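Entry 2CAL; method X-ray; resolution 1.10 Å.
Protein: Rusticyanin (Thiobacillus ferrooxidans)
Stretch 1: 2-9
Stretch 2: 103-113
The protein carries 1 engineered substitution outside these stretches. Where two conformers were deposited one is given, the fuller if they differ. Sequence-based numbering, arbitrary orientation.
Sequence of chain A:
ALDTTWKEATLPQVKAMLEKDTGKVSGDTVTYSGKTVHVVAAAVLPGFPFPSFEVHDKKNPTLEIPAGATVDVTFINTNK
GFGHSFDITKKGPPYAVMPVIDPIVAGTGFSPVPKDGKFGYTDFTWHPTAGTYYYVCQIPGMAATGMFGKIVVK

Stretch 1 2-9: LDTTWKEA
Stretch 2 103-113: PIVAGTGFSPV

Two segments of rusticyanin more than a hundred residues apart meet here, joined at one end by backbone hydrogen bonds and at the other by the packing of an indole ring. The register is set by a single beta bridge between Asp3 and Thr108, whose CA atoms lie 4.4 Å apart. Asp3 N donates to Gly107 O at 2.9 Å, and Gly109 N donates to Asp3 O at 2.8 Å; N-H...O angles of 171° and 161° make both nearly straight. Asp3 (phi/psi -77/119) thus spends both polar backbone atoms on the residues flanking Thr108, and its carbonyl also receives a CA-H...O contact from Thr108 CA to Asp3 O, 3.2 Å. From this bridge the two chains run in the same direction and gradually diverge: CA to CA is 5.2 Å for Thr4 and Gly109, and 7.5 Å for Trp6 and Ser111.

The Asp3 side chain points sideways. Its chi1 is t (170°) and chi2 is 15°, which sends the carboxylate back over its own stretch, where Asp3 OD1 accepts from Thr5 N at 3.1 Å. This bond ties down the turn made by Thr4, at -130/25. Leu2, by contrast, points toward the second stretch. Its common m,t rotamer (-66°, 172°) spreads the methyls over that chain: Leu2 CD2 lies 3.7 Å from Ile104 CG2, and Leu2 CD1 lies 3.6 Å from Thr108 O. Ile104, also m,t, offers its branched aliphatic surface to this small apolar patch.

Two glycines flank Thr108. Gly107 adopts 154/-171, where a CB would jam against the preceding carbonyl oxygen, so the backbone itself calls for glycine. At Gly109 (-74/-166) an ideal CB would stand 3.0 Å from Thr4 CG2, a tight fit. Thr108, at -113/162, points away overall; its p rotamer (76°) brings Thr108 OG1 within 2.7 Å of Gly109 O, to which it donates a hydrogen bond.

Trp6 covers the more distant end. The backbone at -131/149 is extended and CA-to-CB points toward the other stretch; chi1 m (-58°) and chi2 85° lay the indole along residues 108-112. Over one face lie Ser111 and Pro112. Ser111 CA is 3.7 Å from the centroid of the six-membered ring of Trp6, and Pro112 CD is 3.6 Å from that of the five-membered ring, 19° and 21° off the normal: two CH-pi contacts. Proline suits this place because its puckered ring, C-gamma exo, presents the CD methylene, bonded to nitrogen and so somewhat polarized, to the indole face. Near the plane of the indole, at its edge, Thr108 OG1 is 3.8 Å from Trp6 CH2 and Gly109 O is 3.6 Å from Trp6 CZ2. The indole NH is served by a water, which accepts from Trp6 NE1 at 2.9 Å and donates to Phe110 O at 2.7 Å, bridging the chains.

Ser111 is p (61°), with its hydroxyl hydrogen-bonded elsewhere in the structure. Glu8, m,m (-66°, -77°), starts sideways but folds back, bringing Glu8 OE2 within 3.7 Å of Pro112 CB.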

# COMPACT_ATOMS: atom_id res chain seq x y z
N LEU A 2 -13.62 -6.68 -1.49
CA LEU A 2 -12.53 -5.84 -1.01
C LEU A 2 -12.66 -5.60 0.51
O LEU A 2 -13.77 -5.70 1.04
CB LEU A 2 -12.51 -4.46 -1.69
CG LEU A 2 -12.18 -4.43 -3.18
CD1 LEU A 2 -12.38 -3.04 -3.81
CD2 LEU A 2 -10.76 -4.91 -3.41
N ASP A 3 -11.55 -5.25 1.18
CA ASP A 3 -11.57 -4.84 2.57
C ASP A 3 -12.08 -3.41 2.64
O ASP A 3 -11.45 -2.46 2.12
CB ASP A 3 -10.15 -4.94 3.15
CG ASP A 3 -9.99 -4.33 4.53
OD1 ASP A 3 -10.99 -4.07 5.22
OD2 ASP A 3 -8.78 -4.19 4.90
N THR A 4 -13.21 -3.24 3.33
CA THR A 4 -13.85 -1.93 3.42
C THR A 4 -14.15 -1.65 4.89
O THR A 4 -15.02 -0.84 5.21
CB THR A 4 -15.17 -1.86 2.64
OG1 THR A 4 -16.03 -2.91 3.10
CG2 THR A 4 -14.93 -2.02 1.14
N THR A 5 -13.41 -2.25 5.80
CA THR A 5 -13.52 -1.96 7.22
C THR A 5 -12.34 -1.19 7.77
O THR A 5 -11.21 -1.63 7.57
CB THR A 5 -13.66 -3.30 7.96
OG1 THR A 5 -14.81 -3.99 7.44
CG2 THR A 5 -13.99 -3.04 9.42
N TRP A 6 -12.59 -0.09 8.43
CA TRP A 6 -11.56 0.87 8.75
C TRP A 6 -11.62 1.24 10.24
O TRP A 6 -12.67 1.26 10.86
CB TRP A 6 -11.69 2.16 7.94
CG TRP A 6 -11.63 1.86 6.46
CD1 TRP A 6 -12.72 1.48 5.70
CD2 TRP A 6 -10.50 1.87 5.60
NE1 TRP A 6 -12.29 1.26 4.41
CE2 TRP A 6 -10.95 1.50 4.30
CE3 TRP A 6 -9.15 2.19 5.78
CZ2 TRP A 6 -10.08 1.42 3.22
CZ3 TRP A 6 -8.26 2.11 4.68
CH2 TRP A 6 -8.77 1.73 3.40
N LYS A 7 -10.46 1.56 10.80
CA LYS A 7 -10.29 2.09 12.14
C LYS A 7 -9.65 3.48 12.02
O LYS A 7 -9.19 3.89 10.95
CB LYS A 7 -9.48 1.12 12.98
CG LYS A 7 -10.09 -0.21 13.30
CD LYS A 7 -9.23 -1.09 14.20
CE LYS A 7 -8.81 -2.34 13.44
NZ LYS A 7 -8.43 -3.49 14.32
N GLU A 8 -9.62 4.23 13.12
CA GLU A 8 -9.02 5.57 13.08
C GLU A 8 -7.82 5.67 14.01
O GLU A 8 -7.87 5.08 15.09
CB GLU A 8 -10.07 6.64 13.45
CG GLU A 8 -11.16 6.69 12.36
CD GLU A 8 -10.83 7.40 11.06
OE1 GLU A 8 -9.89 8.25 11.05
OE2 GLU A 8 -11.49 7.18 9.99
N ALA A 9 -6.78 6.37 13.63
CA ALA A 9 -5.54 6.48 14.35
C ALA A 9 -5.14 7.93 14.50
O ALA A 9 -5.26 8.71 13.58
CB ALA A 9 -4.41 5.74 13.65
N PRO A 103 -8.94 -8.79 -12.11
CA PRO A 103 -9.35 -8.91 -10.72
C PRO A 103 -8.31 -8.36 -9.74
O PRO A 103 -7.11 -8.50 -9.88
CB PRO A 103 -9.52 -10.42 -10.53
CG PRO A 103 -8.82 -11.05 -11.65
CD PRO A 103 -8.51 -10.06 -12.71
N ILE A 104 -8.87 -7.74 -8.70
CA ILE A 104 -8.04 -7.30 -7.56
C ILE A 104 -7.87 -8.52 -6.66
O ILE A 104 -8.83 -9.12 -6.18
CB ILE A 104 -8.66 -6.09 -6.84
CG1 ILE A 104 -8.70 -4.84 -7.73
CG2 ILE A 104 -7.88 -5.81 -5.55
CD1 ILE A 104 -9.65 -3.78 -7.29
N VAL A 105 -6.60 -8.91 -6.51
CA VAL A 105 -6.35 -10.16 -5.80
C VAL A 105 -6.45 -10.01 -4.28
O VAL A 105 -6.73 -10.98 -3.59
CB VAL A 105 -5.02 -10.82 -6.19
CG1 VAL A 105 -4.99 -11.10 -7.70
CG2 VAL A 105 -3.80 -9.99 -5.81
N ALA A 106 -6.19 -8.81 -3.81
CA ALA A 106 -6.31 -8.47 -2.40
C ALA A 106 -6.23 -6.94 -2.33
O ALA A 106 -5.56 -6.32 -3.14
CB ALA A 106 -5.21 -9.11 -1.56
N GLY A 107 -6.94 -6.36 -1.36
CA GLY A 107 -6.84 -4.91 -1.25
C GLY A 107 -8.06 -4.28 -0.61
O GLY A 107 -8.93 -5.00 -0.13
N THR A 108 -8.05 -2.95 -0.68
CA THR A 108 -9.06 -2.18 0.04
C THR A 108 -10.02 -1.45 -0.90
O THR A 108 -9.74 -1.22 -2.09
CB THR A 108 -8.36 -1.13 0.95
OG1 THR A 108 -7.87 -0.01 0.18
CG2 THR A 108 -7.14 -1.72 1.63
N GLY A 109 -11.15 -1.06 -0.34
CA GLY A 109 -11.96 -0.02 -0.99
C GLY A 109 -11.24 1.31 -0.77
O GLY A 109 -10.09 1.48 -0.33
N PHE A 110 -12.02 2.36 -1.05
CA PHE A 110 -11.56 3.72 -0.83
C PHE A 110 -11.53 3.97 0.69
O PHE A 110 -12.44 3.63 1.44
CB PHE A 110 -12.48 4.73 -1.54
CG PHE A 110 -12.34 4.55 -3.04
CD1 PHE A 110 -11.20 4.75 -3.72
CD2 PHE A 110 -13.46 4.11 -3.78
CE1 PHE A 110 -11.04 4.57 -5.09
CE2 PHE A 110 -13.31 3.93 -5.14
CZ PHE A 110 -12.14 4.15 -5.83
N SER A 111 -10.45 4.60 1.11
CA SER A 111 -10.30 4.88 2.55
C SER A 111 -11.09 6.09 3.00
O SER A 111 -11.36 7.02 2.20
CB SER A 111 -8.81 5.15 2.84
OG SER A 111 -8.30 6.26 2.13
N PRO A 112 -11.41 6.17 4.29
CA PRO A 112 -11.94 7.42 4.85
C PRO A 112 -10.93 8.54 4.60
O PRO A 112 -9.70 8.39 4.71
CB PRO A 112 -12.04 7.16 6.37
CG PRO A 112 -12.02 5.66 6.54
CD PRO A 112 -11.26 5.14 5.34
N VAL A 113 -11.46 9.74 4.34
CA VAL A 113 -10.61 10.93 4.25
C VAL A 113 -10.17 11.29 5.67
O VAL A 113 -10.96 11.10 6.63
CB VAL A 113 -11.40 12.05 3.58
CG1 VAL A 113 -12.00 11.55 2.25
CG2 VAL A 113 -12.50 12.67 4.43
O HOH W 1 -13.58 1.16 1.79